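Local coordinates for protein ribonucleoside-diphosphate reductase (Pseudomonas aeruginosa, PDB 5IM3) that probably supplies the precursors for DNA synthesis by reducing ribonucleoside diphosphates to deoxyribonucleotides, as the large chain of a dATP-binding class I ribonucleotide reductase, at residues Ser583-Asn595 / Gln867-Tyr879. Sequence-based numbering, arbitrary orientation.
Sequences SSNLCTEITLNTN and QKWIDQAQSLNLY
C587 meets S875 where the two loops begin to run past each other in nearly opposite directions. The hydroxyl S875 OG donates to C587 O at 2.7 Å, approaching from above the carbonyl plane. One residue on, T588 OG1 receives a hydrogen bond from a water that also donates to Q874 O and accepts from L876 N, which ties the loops through solvent. Two backbone N-H groups, of E589 and I590, converge on N585 OD1, which ties their loop across to N585. E589 lays its CB against S875, 3.4 Å from S875 OG, and its backbone E589 O takes the amide A873 N at 3.0 Å; the 137° angle at the hydrogen shows a bent bond. I590 CG2 packs 3.3 Å from Q872 OE1, the two side chains side by side. Q872 OE1 accepts T591 N at 3.1 Å on an in-plane lone pair, nearly straight (163°); the extended Q872 chain (chi2 -158°) carries the amide that far. T591 OG1 passes the other way, 3.3 Å from Q872 CA, and L592 CD2 lies 3.7 Å from Q872 OE1, its side chain slanting across that of Q872. N585 touches C373 and I590 touches C602, which places 583-595 beside the C373-C602 disulfide. Sequence and position are consistent with the finger loop inserted through the ten-stranded alpha-beta barrel of ribonucleotide reductases.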
loop_
_atom_site.group_PDB
_atom_site.type_symbol
_atom_site.label_atom_id
_atom_site.label_comp_id
_atom_site.label_asym_id
_atom_site.label_seq_id
_atom_site.Cartn_x
_atom_site.Cartn_y
_atom_site.Cartn_z
ATOM N N SER A 583 -18.590 -14.995 -34.550
ATOM C CA SER A 583 -18.622 -14.441 -33.203
ATOM C C SER A 583 -19.979 -14.782 -32.601
ATOM O O SER A 583 -20.811 -15.448 -33.226
ATOM C CB SER A 583 -18.383 -12.931 -33.203
ATOM O OG SER A 583 -19.536 -12.218 -33.621
ATOM N N SER A 584 -20.194 -14.324 -31.376
ATOM C CA SER A 584 -21.510 -14.354 -30.768
ATOM C C SER A 584 -22.114 -12.951 -30.870
ATOM O O SER A 584 -21.633 -12.112 -31.639
ATOM C CB SER A 584 -21.395 -14.874 -29.334
ATOM O OG SER A 584 -22.676 -15.125 -28.790
ATOM N N ASN A 585 -23.161 -12.681 -30.106
ATOM C CA ASN A 585 -23.890 -11.432 -30.243
ATOM C C ASN A 585 -23.607 -10.522 -29.050
ATOM O O ASN A 585 -22.717 -10.784 -28.229
ATOM C CB ASN A 585 -25.385 -11.708 -30.399
ATOM C CG ASN A 585 -26.014 -12.238 -29.126
ATOM O OD1 ASN A 585 -25.478 -13.144 -28.486
ATOM N ND2 ASN A 585 -27.149 -11.661 -28.743
ATOM N N LEU A 586 -24.375 -9.435 -28.966
ATOM C CA LEU A 586 -24.213 -8.474 -27.882
ATOM C C LEU A 586 -24.316 -9.138 -26.511
ATOM O O LEU A 586 -23.615 -8.747 -25.570
ATOM C CB LEU A 586 -25.259 -7.367 -28.021
ATOM C CG LEU A 586 -25.302 -6.305 -26.918
ATOM C CD1 LEU A 586 -23.977 -5.554 -26.815
ATOM C CD2 LEU A 586 -26.444 -5.332 -27.168
ATOM N N CYS A 587 -25.184 -10.142 -26.376
ATOM C CA CYS A 587 -25.470 -10.758 -25.086
ATOM C C CYS A 587 -24.886 -12.160 -24.944
ATOM O O CYS A 587 -25.081 -12.793 -23.903
ATOM C CB CYS A 587 -26.985 -10.782 -24.857
ATOM S SG CYS A 587 -27.731 -9.129 -24.885
ATOM N N THR A 588 -24.189 -12.660 -25.967
ATOM C CA THR A 588 -23.338 -13.852 -25.887
ATOM C C THR A 588 -24.129 -15.146 -25.715
ATOM O O THR A 588 -23.661 -16.070 -25.053
ATOM C CB THR A 588 -22.295 -13.729 -24.766
ATOM O OG1 THR A 588 -22.916 -13.928 -23.489
ATOM C CG2 THR A 588 -21.618 -12.364 -24.810
ATOM N N GLU A 589 -25.317 -15.251 -26.319
ATOM C CA GLU A 589 -26.066 -16.502 -26.330
ATOM C C GLU A 589 -26.392 -16.994 -27.735
ATOM O O GLU A 589 -26.975 -18.076 -27.873
ATOM C CB GLU A 589 -27.370 -16.364 -25.527
ATOM C CG GLU A 589 -28.561 -15.746 -26.277
ATOM C CD GLU A 589 -28.431 -14.251 -26.477
ATOM O OE1 GLU A 589 -27.370 -13.685 -26.137
ATOM O OE2 GLU A 589 -29.401 -13.640 -26.968
ATOM N N ILE A 590 -26.032 -16.245 -28.773
ATOM C CA ILE A 590 -26.391 -16.561 -30.150
ATOM C C ILE A 590 -25.143 -17.019 -30.892
ATOM O O ILE A 590 -24.064 -16.440 -30.727
ATOM C CB ILE A 590 -27.029 -15.339 -30.841
ATOM C CG1 ILE A 590 -28.258 -14.870 -30.053
ATOM C CG2 ILE A 590 -27.395 -15.660 -32.278
ATOM C CD1 ILE A 590 -29.362 -15.913 -29.932
ATOM N N THR A 591 -25.296 -18.066 -31.722
ATOM C CA THR A 591 -24.181 -18.619 -32.498
ATOM C C THR A 591 -24.706 -18.920 -33.905
ATOM O O THR A 591 -25.083 -20.051 -34.222
ATOM C CB THR A 591 -23.585 -19.865 -31.838
ATOM O OG1 THR A 591 -24.606 -20.851 -31.648
ATOM C CG2 THR A 591 -22.963 -19.522 -30.494
ATOM N N LEU A 592 -24.718 -17.891 -34.751
ATOM C CA LEU A 592 -25.217 -17.987 -36.114
ATOM C C LEU A 592 -24.132 -17.571 -37.103
ATOM O O LEU A 592 -23.247 -16.775 -36.781
ATOM C CB LEU A 592 -26.457 -17.106 -36.305
ATOM C CG LEU A 592 -27.667 -17.423 -35.423
ATOM C CD1 LEU A 592 -28.744 -16.362 -35.608
ATOM C CD2 LEU A 592 -28.221 -18.805 -35.731
ATOM N N ASN A 593 -24.220 -18.113 -38.317
ATOM C CA ASN A 593 -23.253 -17.807 -39.364
ATOM C C ASN A 593 -23.429 -16.384 -39.885
ATOM O O ASN A 593 -24.532 -15.832 -39.903
ATOM C CB ASN A 593 -23.395 -18.781 -40.534
ATOM C CG ASN A 593 -23.014 -20.198 -40.169
ATOM O OD1 ASN A 593 -22.375 -20.442 -39.146
ATOM N ND2 ASN A 593 -23.397 -21.146 -41.017
ATOM N N THR A 594 -22.320 -15.798 -40.333
ATOM C CA THR A 594 -22.334 -14.504 -41.002
ATOM C C THR A 594 -21.403 -14.550 -42.203
ATOM O O THR A 594 -20.469 -15.354 -42.253
ATOM C CB THR A 594 -21.900 -13.366 -40.065
ATOM O OG1 THR A 594 -20.689 -13.729 -39.389
ATOM C CG2 THR A 594 -22.988 -13.074 -39.040
ATOM N N ASN A 595 -21.672 -13.689 -43.180
ATOM C CA ASN A 595 -20.752 -13.519 -44.296
ATOM C C ASN A 595 -21.087 -12.220 -45.021
ATOM O O ASN A 595 -21.889 -11.407 -44.551
ATOM C CB ASN A 595 -20.785 -14.729 -45.242
ATOM C CG ASN A 595 -22.133 -14.923 -45.913
ATOM O OD1 ASN A 595 -22.741 -13.974 -46.418
ATOM N ND2 ASN A 595 -22.599 -16.165 -45.934
ATOM N N GLN A 867 -26.332 -26.675 -21.676
ATOM C CA GLN A 867 -25.720 -26.510 -22.989
ATOM C C GLN A 867 -25.665 -27.810 -23.781
ATOM O O GLN A 867 -25.443 -27.771 -24.994
ATOM C CB GLN A 867 -24.305 -25.942 -22.835
ATOM C CG GLN A 867 -23.665 -25.479 -24.138
ATOM C CD GLN A 867 -24.519 -24.474 -24.886
ATOM O OE1 GLN A 867 -24.616 -23.312 -24.494
ATOM N NE2 GLN A 867 -25.148 -24.920 -25.968
ATOM N N LYS A 868 -25.857 -28.960 -23.131
ATOM C CA LYS A 868 -25.853 -30.219 -23.867
ATOM C C LYS A 868 -27.031 -30.311 -24.819
ATOM O O LYS A 868 -26.959 -31.017 -25.831
ATOM C CB LYS A 868 -25.902 -31.399 -22.908
ATOM C CG LYS A 868 -24.963 -31.289 -21.735
ATOM C CD LYS A 868 -24.967 -32.563 -20.906
ATOM C CE LYS A 868 -26.368 -32.970 -20.460
ATOM N NZ LYS A 868 -26.359 -34.246 -19.700
ATOM N N TRP A 869 -28.124 -29.623 -24.504
ATOM C CA TRP A 869 -29.356 -29.726 -25.264
ATOM C C TRP A 869 -29.635 -28.500 -26.118
ATOM O O TRP A 869 -30.487 -28.566 -27.011
ATOM C CB TRP A 869 -30.527 -29.961 -24.303
ATOM C CG TRP A 869 -30.237 -31.031 -23.294
ATOM C CD1 TRP A 869 -29.955 -30.859 -21.969
ATOM C CD2 TRP A 869 -30.180 -32.442 -23.535
ATOM N NE1 TRP A 869 -29.736 -32.074 -21.369
ATOM C CE2 TRP A 869 -29.865 -33.062 -22.309
ATOM C CE3 TRP A 869 -30.366 -33.240 -24.666
ATOM C CZ2 TRP A 869 -29.739 -34.444 -22.182
ATOM C CZ3 TRP A 869 -30.241 -34.612 -24.538
ATOM C CH2 TRP A 869 -29.929 -35.199 -23.306
ATOM N N ILE A 870 -28.942 -27.396 -25.877
ATOM C CA ILE A 870 -29.167 -26.153 -26.597
ATOM C C ILE A 870 -28.272 -26.141 -27.831
ATOM O O ILE A 870 -27.076 -26.454 -27.746
ATOM C CB ILE A 870 -28.890 -24.945 -25.685
ATOM C CG1 ILE A 870 -29.837 -24.977 -24.480
ATOM C CG2 ILE A 870 -29.033 -23.635 -26.450
ATOM C CD1 ILE A 870 -29.508 -23.973 -23.395
ATOM N N ASP A 871 -28.850 -25.797 -28.985
ATOM C CA ASP A 871 -28.054 -25.740 -30.209
ATOM C C ASP A 871 -27.265 -24.440 -30.325
ATOM O O ASP A 871 -26.199 -24.433 -30.945
ATOM C CB ASP A 871 -28.935 -25.940 -31.450
ATOM C CG ASP A 871 -30.256 -25.199 -31.371
ATOM O OD1 ASP A 871 -30.443 -24.383 -30.447
ATOM O OD2 ASP A 871 -31.116 -25.439 -32.242
ATOM N N GLN A 872 -27.744 -23.352 -29.736
ATOM C CA GLN A 872 -26.996 -22.102 -29.669
ATOM C C GLN A 872 -26.288 -22.029 -28.313
ATOM O O GLN A 872 -25.611 -23.001 -27.963
ATOM C CB GLN A 872 -27.928 -20.930 -29.973
ATOM C CG GLN A 872 -28.673 -21.048 -31.289
ATOM C CD GLN A 872 -29.141 -19.703 -31.809
ATOM O OE1 GLN A 872 -28.343 -18.784 -32.000
ATOM N NE2 GLN A 872 -30.441 -19.578 -32.034
ATOM N N ALA A 873 -26.401 -20.953 -27.544
ATOM C CA ALA A 873 -25.672 -20.813 -26.286
ATOM C C ALA A 873 -26.626 -20.244 -25.237
ATOM O O ALA A 873 -27.853 -20.316 -25.371
ATOM C CB ALA A 873 -24.417 -19.953 -26.496
ATOM N N GLN A 874 -26.067 -19.679 -24.167
ATOM C CA GLN A 874 -26.865 -19.084 -23.104
ATOM C C GLN A 874 -26.073 -17.968 -22.438
ATOM O O GLN A 874 -24.872 -18.112 -22.189
ATOM C CB GLN A 874 -27.277 -20.135 -22.062
ATOM C CG GLN A 874 -26.126 -20.931 -21.480
ATOM C CD GLN A 874 -26.587 -22.173 -20.738
ATOM O OE1 GLN A 874 -27.373 -22.094 -19.790
ATOM N NE2 GLN A 874 -26.104 -23.332 -21.172
ATOM N N SER A 875 -26.754 -16.857 -22.159
ATOM C CA SER A 875 -26.127 -15.734 -21.471
ATOM C C SER A 875 -25.880 -16.100 -20.013
ATOM O O SER A 875 -26.828 -16.322 -19.252
ATOM C CB SER A 875 -27.011 -14.495 -21.569
ATOM O OG SER A 875 -27.220 -14.140 -22.917
ATOM N N LEU A 876 -24.612 -16.155 -19.622
ATOM C CA LEU A 876 -24.216 -16.697 -18.325
ATOM C C LEU A 876 -23.415 -15.652 -17.559
ATOM O O LEU A 876 -22.206 -15.512 -17.767
ATOM C CB LEU A 876 -23.406 -17.976 -18.502
ATOM C CG LEU A 876 -23.077 -18.715 -17.204
ATOM C CD1 LEU A 876 -24.350 -19.200 -16.520
ATOM C CD2 LEU A 876 -22.139 -19.876 -17.485
ATOM N N ASN A 877 -24.081 -14.928 -16.666
ATOM C CA ASN A 877 -23.378 -14.076 -15.723
ATOM C C ASN A 877 -22.783 -14.926 -14.609
ATOM O O ASN A 877 -23.389 -15.904 -14.164
ATOM C CB ASN A 877 -24.319 -13.027 -15.140
ATOM C CG ASN A 877 -24.779 -12.029 -16.174
ATOM O OD1 ASN A 877 -24.005 -11.603 -17.031
ATOM N ND2 ASN A 877 -26.050 -11.661 -16.111
ATOM N N LEU A 878 -21.581 -14.566 -14.179
ATOM C CA LEU A 878 -20.898 -15.271 -13.107
ATOM C C LEU A 878 -20.645 -14.319 -11.951
ATOM O O LEU A 878 -20.261 -13.162 -12.154
ATOM C CB LEU A 878 -19.584 -15.884 -13.592
ATOM C CG LEU A 878 -19.726 -17.059 -14.564
ATOM C CD1 LEU A 878 -18.357 -17.562 -14.973
ATOM C CD2 LEU A 878 -20.538 -18.195 -13.957
ATOM N N TYR A 879 -20.880 -14.817 -10.739
ATOM C CA TYR A 879 -20.736 -14.041 -9.517
ATOM C C TYR A 879 -19.634 -14.669 -8.681
ATOM O O TYR A 879 -19.682 -15.865 -8.381
ATOM C CB TYR A 879 -22.056 -13.996 -8.746
ATOM C CG TYR A 879 -23.192 -13.452 -9.576
ATOM C CD1 TYR A 879 -23.912 -14.279 -10.429
ATOM C CD2 TYR A 879 -23.536 -12.109 -9.520
ATOM C CE1 TYR A 879 -24.947 -13.784 -11.196
ATOM C CE2 TYR A 879 -24.571 -11.607 -10.282
ATOM C CZ TYR A 879 -25.270 -12.446 -11.118
ATOM O OH TYR A 879 -26.299 -11.941 -11.879
HETATM O O HOH W 1 -22.655 -16.102 -21.735
HETATM O O HOH W 2 -23.188 -23.267 -31.658
#